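Local coordinates for protein RNA-dependent RNA Polymerase (Bombyx mori cytoplasmic polyhedrosis virus, PDB 6TZ0) that catalyses RNA-templated RNA synthesis, making plus-strand transcripts by a conservative mechanism and probably also the minus strands that complete the double-stranded viral genome, at residues M884-M890 / V1201-G1205; A1018-Y1022 / N1136-H1140. All coordinates share one frame; numbering follows the deposited sequence.

Contact 1 (M884-M890 / V1201-G1205); sequences MIQQNSM and VLHPG
His1203 is the hub of this contact, its imidazole reaching helix 881-886 and the turn that follows. The polar part is slight: NE2 of His1203 donates to the carbonyl O of Ser889 over 3.2 Å, but the N-H...O angle of 124° makes this a weak, bent bond. The carbonyl O of Met884, which accepts a bond from the backbone N of Ser889, lies near the plane of the imidazole at its edge, without a hydrogen bond to the ring. The Asn888 amide plane is turned 84° from the imidazole, and its ND2 approaches obliquely, 3.7 Å from NE2 of His1203.

Apolar contacts do the rest. CG2 of Ile885 meets CD2 of His1203 at the imidazole edge (3.5 Å), while CD1 of Ile885, carried on CG1 between the backbone N and the carbonyl carbon (chi1 69°), turns to CG2 of Val1201 at 3.8 Å. Met890, extended beyond CG, brings its CE obliquely to CE1 of His1203 (3.6 Å) and on to CA of Gly1205.

His1203 also stands at the N-cap position of helix 1204-1211, and Val1201 pairs through its backbone with Glu1023 of the neighbouring strand. With one poorly aligned bond against several carbon contacts, the chemistry implies that van der Waals packing around the imidazole chiefly joins the 884-890 turn to the strand-to-helix junction.

Contact 2 (A1018-Y1022 / N1136-H1140); sequences ALHLY and NVEYH
Leu1019 and Tyr1139 mark the closest backbone approach, with CA atoms 7.8 Å apart, and no backbone hydrogen bond links the two loops, so side chains span the gap. The 1018-1022 loop is bent by an inverse gamma turn centred on Leu1021, in which the N of Tyr1022 bonds to the O of His1020 at 3.0 Å.

Tyr1022 and Tyr1139 come from opposite directions, and their hydroxyls meet in a hydrogen bond: OH of Tyr1022 donates to OH of Tyr1139 over 3.0 Å. The acceptor oxygen lies in the plane of the Tyr1022 ring, at its edge, 3.2 Å from CE1 of Tyr1022. Tyr1139 gets there with CG anti to its backbone N (chi1 -160°), which sends the phenol across toward 1018-1022. The His1020 and Tyr1139 rings meet obliquely, planes 44° apart and centroids 5.8 Å apart.

Leu1019 fills the other end. Its CB packs on CE1 of Tyr1139 (4.1 Å), and its CD1 comes within 3.7 Å of the carbonyl O of Glu1138 and also touches CB of Val1137.

Phe1181 stacks on Tyr1022 and meets Tyr1139 edge-to-face, while Arg873 forms a cation-pi contact with Tyr1022. The chemistry implies a buried joint of mainly aromatic and aliphatic side chains, joined by Arg873, in which each tyrosine hydroxyl supplies the other with a polar partner.

How the contacts relate
Both contacts belong to the C-terminal region and lie away from the annotated nucleotide and metal sites. Contact 2 is nested along the chain inside the loop closed by contact 1, and their centres are 14 Å apart. Contact 1 is the more peripheral, its centre about 43 Å from the chain centre and partly exposed; contact 2, at about 33 Å, is buried. Helix 1204-1211 serves both: His1203 holds its N-cap position, while its Leu1206 and Val1210 pack on Leu1019. Direct packing joins them, with CB of His1203 3.5 Å from O of Leu1021. The outer contact centres on one imidazole with a weak bond, whereas the inner one pairs two tyrosine hydroxyls within an aromatic cluster.

Contact 1 (M884-M890 / V1201-G1205)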
ATOM      1  N   MET A 884      -7.788  33.113 -44.493  1.00 61.09           N
ATOM      2  CA  MET A 884      -7.569  31.881 -45.236  1.00 61.09           C
ATOM      3  C   MET A 884      -8.884  31.214 -45.633  1.00 61.09           C
ATOM      4  O   MET A 884      -8.923  30.468 -46.617  1.00 61.09           O
ATOM      5  CB  MET A 884      -6.660  30.978 -44.402  1.00 61.09           C
ATOM      6  CG  MET A 884      -6.276  29.645 -44.991  1.00 61.09           C
ATOM      7  SD  MET A 884      -4.847  28.976 -44.135  1.00 61.09           S
ATOM      8  CE  MET A 884      -5.463  28.850 -42.471  1.00 61.09           C
ATOM      9  N   ILE A 885      -9.984  31.506 -44.929  1.00 60.77           N
ATOM     10  CA  ILE A 885     -11.282  31.018 -45.392  1.00 60.77           C
ATOM     11  C   ILE A 885     -12.064  32.049 -46.192  1.00 60.77           C
ATOM     12  O   ILE A 885     -13.140  31.716 -46.711  1.00 60.77           O
ATOM     13  CB  ILE A 885     -12.217  30.535 -44.260  1.00 60.77           C
ATOM     14  CG1 ILE A 885     -12.698  31.691 -43.397  1.00 60.77           C
ATOM     15  CG2 ILE A 885     -11.535  29.517 -43.375  1.00 60.77           C
ATOM     16  CD1 ILE A 885     -13.752  31.277 -42.416  1.00 60.77           C
ATOM     17  N   GLN A 886     -11.583  33.293 -46.308  1.00 65.81           N
ATOM     18  CA  GLN A 886     -12.304  34.229 -47.168  1.00 65.81           C
ATOM     19  C   GLN A 886     -11.712  34.380 -48.567  1.00 65.81           C
ATOM     20  O   GLN A 886     -12.255  35.156 -49.360  1.00 65.81           O
ATOM     21  CB  GLN A 886     -12.431  35.613 -46.507  1.00 65.81           C
ATOM     22  CG  GLN A 886     -11.174  36.449 -46.383  1.00 65.81           C
ATOM     23  CD  GLN A 886     -10.971  37.417 -47.532  1.00 65.81           C
ATOM     24  OE1 GLN A 886     -11.931  37.876 -48.149  1.00 65.81           O
ATOM     25  NE2 GLN A 886      -9.715  37.740 -47.817  1.00 65.81           N
ATOM     26  N   GLN A 887     -10.627  33.680 -48.907  1.00 65.88           N
ATOM     27  CA  GLN A 887     -10.247  33.535 -50.309  1.00 65.88           C
ATOM     28  C   GLN A 887      -9.967  32.086 -50.697  1.00 65.88           C
ATOM     29  O   GLN A 887      -9.292  31.847 -51.707  1.00 65.88           O
ATOM     30  CB  GLN A 887      -9.053  34.420 -50.687  1.00 65.88           C
ATOM     31  CG  GLN A 887      -7.720  34.127 -50.025  1.00 65.88           C
ATOM     32  CD  GLN A 887      -7.370  35.132 -48.960  1.00 65.88           C
ATOM     33  OE1 GLN A 887      -8.213  35.921 -48.535  1.00 65.88           O
ATOM     34  NE2 GLN A 887      -6.118  35.118 -48.526  1.00 65.88           N
ATOM     35  N   ASN A 888     -10.469  31.127 -49.907  1.00 63.67           N
ATOM     36  CA  ASN A 888     -10.584  29.711 -50.286  1.00 63.67           C
ATOM     37  C   ASN A 888      -9.219  29.078 -50.547  1.00 63.67           C
ATOM     38  O   ASN A 888      -8.991  28.462 -51.588  1.00 63.67           O
ATOM     39  CB  ASN A 888     -11.509  29.538 -51.500  1.00 63.67           C
ATOM     40  CG  ASN A 888     -12.164  28.162 -51.574  1.00 63.67           C
ATOM     41  OD1 ASN A 888     -13.083  27.959 -52.363  1.00 63.67           O
ATOM     42  ND2 ASN A 888     -11.720  27.229 -50.739  1.00 63.67           N
ATOM     43  N   SER A 889      -8.302  29.240 -49.604  1.00 63.12           N
ATOM     44  CA  SER A 889      -6.973  28.661 -49.699  1.00 63.12           C
ATOM     45  C   SER A 889      -6.697  27.813 -48.469  1.00 63.12           C
ATOM     46  O   SER A 889      -7.447  27.848 -47.493  1.00 63.12           O
ATOM     47  CB  SER A 889      -5.899  29.745 -49.843  1.00 63.12           C
ATOM     48  OG  SER A 889      -5.820  30.554 -48.684  1.00 63.12           O
ATOM     49  N   MET A 890      -5.624  27.032 -48.533  1.00 63.65           N
ATOM     50  CA  MET A 890      -5.146  26.257 -47.397  1.00 63.65           C
ATOM     51  C   MET A 890      -3.652  26.431 -47.163  1.00 63.65           C
ATOM     52  O   MET A 890      -2.998  25.505 -46.674  1.00 63.65           O
ATOM     53  CB  MET A 890      -5.475  24.775 -47.585  1.00 63.65           C
ATOM     54  CG  MET A 890      -6.952  24.433 -47.494  1.00 63.65           C
ATOM     55  SD  MET A 890      -7.244  22.665 -47.685  1.00 63.65           S
ATOM     56  CE  MET A 890      -9.028  22.596 -47.590  1.00 63.65           C
ATOM     57  N   VAL A1201     -18.549  30.422 -38.826  1.00 50.00           N
ATOM     58  CA  VAL A1201     -18.300  30.372 -40.260  1.00 50.00           C
ATOM     59  C   VAL A1201     -17.361  29.208 -40.541  1.00 50.00           C
ATOM     60  O   VAL A1201     -16.486  28.891 -39.729  1.00 50.00           O
ATOM     61  CB  VAL A1201     -17.732  31.705 -40.794  1.00 50.00           C
ATOM     62  CG1 VAL A1201     -18.775  32.790 -40.681  1.00 50.00           C
ATOM     63  CG2 VAL A1201     -16.508  32.124 -40.014  1.00 50.00           C
ATOM     64  N   LEU A1202     -17.569  28.549 -41.676  1.00 51.41           N
ATOM     65  CA  LEU A1202     -16.809  27.366 -42.040  1.00 51.41           C
ATOM     66  C   LEU A1202     -16.124  27.580 -43.380  1.00 51.41           C
ATOM     67  O   LEU A1202     -16.452  28.497 -44.134  1.00 51.41           O
ATOM     68  CB  LEU A1202     -17.704  26.125 -42.112  1.00 51.41           C
ATOM     69  CG  LEU A1202     -18.351  25.684 -40.799  1.00 51.41           C
ATOM     70  CD1 LEU A1202     -19.260  24.500 -41.012  1.00 51.41           C
ATOM     71  CD2 LEU A1202     -17.304  25.349 -39.769  1.00 51.41           C
ATOM     72  N   HIS A1203     -15.160  26.720 -43.659  1.00 56.22           N
ATOM     73  CA  HIS A1203     -14.361  26.692 -44.871  1.00 56.22           C
ATOM     74  C   HIS A1203     -14.970  25.702 -45.859  1.00 56.22           C
ATOM     75  O   HIS A1203     -15.475  24.655 -45.446  1.00 56.22           O
ATOM     76  CB  HIS A1203     -12.923  26.309 -44.530  1.00 56.22           C
ATOM     77  CG  HIS A1203     -11.952  26.437 -45.663  1.00 56.22           C
ATOM     78  ND1 HIS A1203     -11.540  25.361 -46.412  1.00 56.22           N
ATOM     79  CD2 HIS A1203     -11.316  27.514 -46.179  1.00 56.22           C
ATOM     80  CE1 HIS A1203     -10.688  25.765 -47.335  1.00 56.22           C
ATOM     81  NE2 HIS A1203     -10.536  27.069 -47.216  1.00 56.22           N
ATOM     82  N   PRO A1204     -14.989  26.035 -47.155  1.00 54.64           N
ATOM     83  CA  PRO A1204     -15.571  25.107 -48.141  1.00 54.64           C
ATOM     84  C   PRO A1204     -14.811  23.800 -48.266  1.00 54.64           C
ATOM     85  O   PRO A1204     -15.407  22.775 -48.620  1.00 54.64           O
ATOM     86  CB  PRO A1204     -15.526  25.917 -49.442  1.00 54.64           C
ATOM     87  CG  PRO A1204     -15.522  27.328 -49.003  1.00 54.64           C
ATOM     88  CD  PRO A1204     -14.725  27.357 -47.741  1.00 54.64           C
ATOM     89  N   GLY A1205     -13.512  23.807 -47.973  1.00 55.50           N
ATOM     90  CA  GLY A1205     -12.770  22.569 -47.865  1.00 55.50           C
ATOM     91  C   GLY A1205     -13.193  21.716 -46.688  1.00 55.50           C
ATOM     92  O   GLY A1205     -13.145  20.489 -46.769  1.00 55.50           O
TER

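Contact 2 (A1018-Y1022 / N1136-H1140)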
ATOM      1  N   ALA A1018      -8.149  19.858 -42.497  1.00 55.80           N
ATOM      2  CA  ALA A1018      -9.050  20.906 -42.952  1.00 55.80           C
ATOM      3  C   ALA A1018     -10.145  21.181 -41.938  1.00 55.80           C
ATOM      4  O   ALA A1018     -10.803  22.222 -42.019  1.00 55.80           O
ATOM      5  CB  ALA A1018      -9.671  20.527 -44.294  1.00 55.80           C
ATOM      6  N   LEU A1019     -10.343  20.272 -40.978  1.00 52.83           N
ATOM      7  CA  LEU A1019     -11.322  20.461 -39.918  1.00 52.83           C
ATOM      8  C   LEU A1019     -10.923  21.544 -38.928  1.00 52.83           C
ATOM      9  O   LEU A1019     -11.763  21.957 -38.127  1.00 52.83           O
ATOM     10  CB  LEU A1019     -11.546  19.153 -39.163  1.00 52.83           C
ATOM     11  CG  LEU A1019     -12.217  18.016 -39.930  1.00 52.83           C
ATOM     12  CD1 LEU A1019     -12.310  16.773 -39.073  1.00 52.83           C
ATOM     13  CD2 LEU A1019     -13.591  18.437 -40.416  1.00 52.83           C
ATOM     14  N   HIS A1020      -9.675  22.009 -38.946  1.00 52.42           N
ATOM     15  CA  HIS A1020      -9.312  23.124 -38.085  1.00 52.42           C
ATOM     16  C   HIS A1020      -9.798  24.462 -38.617  1.00 52.42           C
ATOM     17  O   HIS A1020      -9.765  25.446 -37.878  1.00 52.42           O
ATOM     18  CB  HIS A1020      -7.796  23.205 -37.887  1.00 52.42           C
ATOM     19  CG  HIS A1020      -7.204  22.007 -37.217  1.00 52.42           C
ATOM     20  ND1 HIS A1020      -6.600  20.989 -37.920  1.00 52.42           N
ATOM     21  CD2 HIS A1020      -7.151  21.644 -35.915  1.00 52.42           C
ATOM     22  CE1 HIS A1020      -6.180  20.063 -37.079  1.00 52.42           C
ATOM     23  NE2 HIS A1020      -6.503  20.434 -35.855  1.00 52.42           N
ATOM     24  N   LEU A1021     -10.271  24.521 -39.860  1.00 52.61           N
ATOM     25  CA  LEU A1021     -10.560  25.798 -40.509  1.00 52.61           C
ATOM     26  C   LEU A1021     -11.995  26.228 -40.206  1.00 52.61           C
ATOM     27  O   LEU A1021     -12.917  26.072 -41.004  1.00 52.61           O
ATOM     28  CB  LEU A1021     -10.306  25.694 -42.006  1.00 52.61           C
ATOM     29  CG  LEU A1021      -8.883  25.269 -42.357  1.00 52.61           C
ATOM     30  CD1 LEU A1021      -8.669  25.211 -43.851  1.00 52.61           C
ATOM     31  CD2 LEU A1021      -7.898  26.193 -41.719  1.00 52.61           C
ATOM     32  N   TYR A1022     -12.167  26.785 -39.012  1.00 48.81           N
ATOM     33  CA  TYR A1022     -13.453  27.297 -38.571  1.00 48.81           C
ATOM     34  C   TYR A1022     -13.228  28.493 -37.662  1.00 48.81           C
ATOM     35  O   TYR A1022     -12.260  28.539 -36.903  1.00 48.81           O
ATOM     36  CB  TYR A1022     -14.278  26.212 -37.862  1.00 48.81           C
ATOM     37  CG  TYR A1022     -13.681  25.633 -36.601  1.00 48.81           C
ATOM     38  CD1 TYR A1022     -12.832  24.544 -36.651  1.00 48.81           C
ATOM     39  CD2 TYR A1022     -14.009  26.144 -35.358  1.00 48.81           C
ATOM     40  CE1 TYR A1022     -12.297  24.005 -35.504  1.00 48.81           C
ATOM     41  CE2 TYR A1022     -13.478  25.619 -34.211  1.00 48.81           C
ATOM     42  CZ  TYR A1022     -12.630  24.548 -34.288  1.00 48.81           C
ATOM     43  OH  TYR A1022     -12.112  24.028 -33.132  1.00 48.81           O
ATOM     44  N   ASN A1136     -14.768   8.735 -41.036  1.00 71.31           N
ATOM     45  CA  ASN A1136     -13.672   9.430 -41.699  1.00 71.31           C
ATOM     46  C   ASN A1136     -13.280  10.709 -40.965  1.00 71.31           C
ATOM     47  O   ASN A1136     -12.095  11.047 -40.898  1.00 71.31           O
ATOM     48  CB  ASN A1136     -14.031   9.701 -43.163  1.00 71.31           C
ATOM     49  CG  ASN A1136     -15.367  10.408 -43.333  1.00 71.31           C
ATOM     50  OD1 ASN A1136     -16.020  10.786 -42.363  1.00 71.31           O
ATOM     51  ND2 ASN A1136     -15.778  10.586 -44.579  1.00 71.31           N
ATOM     52  N   VAL A1137     -14.245  11.434 -40.410  1.00 68.24           N
ATOM     53  CA  VAL A1137     -13.895  12.616 -39.630  1.00 68.24           C
ATOM     54  C   VAL A1137     -13.620  12.202 -38.191  1.00 68.24           C
ATOM     55  O   VAL A1137     -14.217  11.252 -37.669  1.00 68.24           O
ATOM     56  CB  VAL A1137     -14.987  13.700 -39.726  1.00 68.24           C
ATOM     57  CG1 VAL A1137     -15.185  14.136 -41.168  1.00 68.24           C
ATOM     58  CG2 VAL A1137     -16.289  13.239 -39.138  1.00 68.24           C
ATOM     59  N   GLU A1138     -12.675  12.894 -37.561  1.00 64.58           N
ATOM     60  CA  GLU A1138     -12.236  12.603 -36.203  1.00 64.58           C
ATOM     61  C   GLU A1138     -11.480  13.821 -35.696  1.00 64.58           C
ATOM     62  O   GLU A1138     -10.879  14.553 -36.485  1.00 64.58           O
ATOM     63  CB  GLU A1138     -11.366  11.339 -36.149  1.00 64.58           C
ATOM     64  CG  GLU A1138     -10.079  11.424 -36.950  1.00 64.58           C
ATOM     65  CD  GLU A1138      -9.321  10.113 -36.978  1.00 64.58           C
ATOM     66  OE1 GLU A1138      -9.823   9.121 -36.406  1.00 64.58           O
ATOM     67  OE2 GLU A1138      -8.221  10.079 -37.569  1.00 64.58           O
ATOM     68  N   TYR A1139     -11.535  14.056 -34.386  1.00 53.73           N
ATOM     69  CA  TYR A1139     -10.996  15.360 -34.018  1.00 53.73           C
ATOM     70  C   TYR A1139      -9.969  15.325 -32.888  1.00 53.73           C
ATOM     71  O   TYR A1139      -9.020  16.114 -32.929  1.00 53.73           O
ATOM     72  CB  TYR A1139     -12.148  16.297 -33.677  1.00 53.73           C
ATOM     73  CG  TYR A1139     -11.727  17.729 -33.763  1.00 53.73           C
ATOM     74  CD1 TYR A1139     -11.421  18.284 -34.991  1.00 53.73           C
ATOM     75  CD2 TYR A1139     -11.643  18.531 -32.635  1.00 53.73           C
ATOM     76  CE1 TYR A1139     -11.025  19.580 -35.099  1.00 53.73           C
ATOM     77  CE2 TYR A1139     -11.256  19.841 -32.737  1.00 53.73           C
ATOM     78  CZ  TYR A1139     -10.945  20.360 -33.973  1.00 53.73           C
ATOM     79  OH  TYR A1139     -10.557  21.662 -34.090  1.00 53.73           O
ATOM     80  N   HIS A1140     -10.140  14.446 -31.894  1.00 57.02           N
ATOM     81  CA  HIS A1140      -9.112  14.069 -30.911  1.00 57.02           C
ATOM     82  C   HIS A1140      -8.634  15.250 -30.056  1.00 57.02           C
ATOM     83  O   HIS A1140      -7.519  15.751 -30.199  1.00 57.02           O
ATOM     84  CB  HIS A1140      -7.911  13.396 -31.590  1.00 57.02           C
ATOM     85  CG  HIS A1140      -8.212  12.050 -32.165  1.00 57.02           C
ATOM     86  ND1 HIS A1140      -8.682  11.877 -33.448  1.00 57.02           N
ATOM     87  CD2 HIS A1140      -8.093  10.809 -31.638  1.00 57.02           C
ATOM     88  CE1 HIS A1140      -8.846  10.589 -33.684  1.00 57.02           C
ATOM     89  NE2 HIS A1140      -8.498   9.918 -32.602  1.00 57.02           N
TER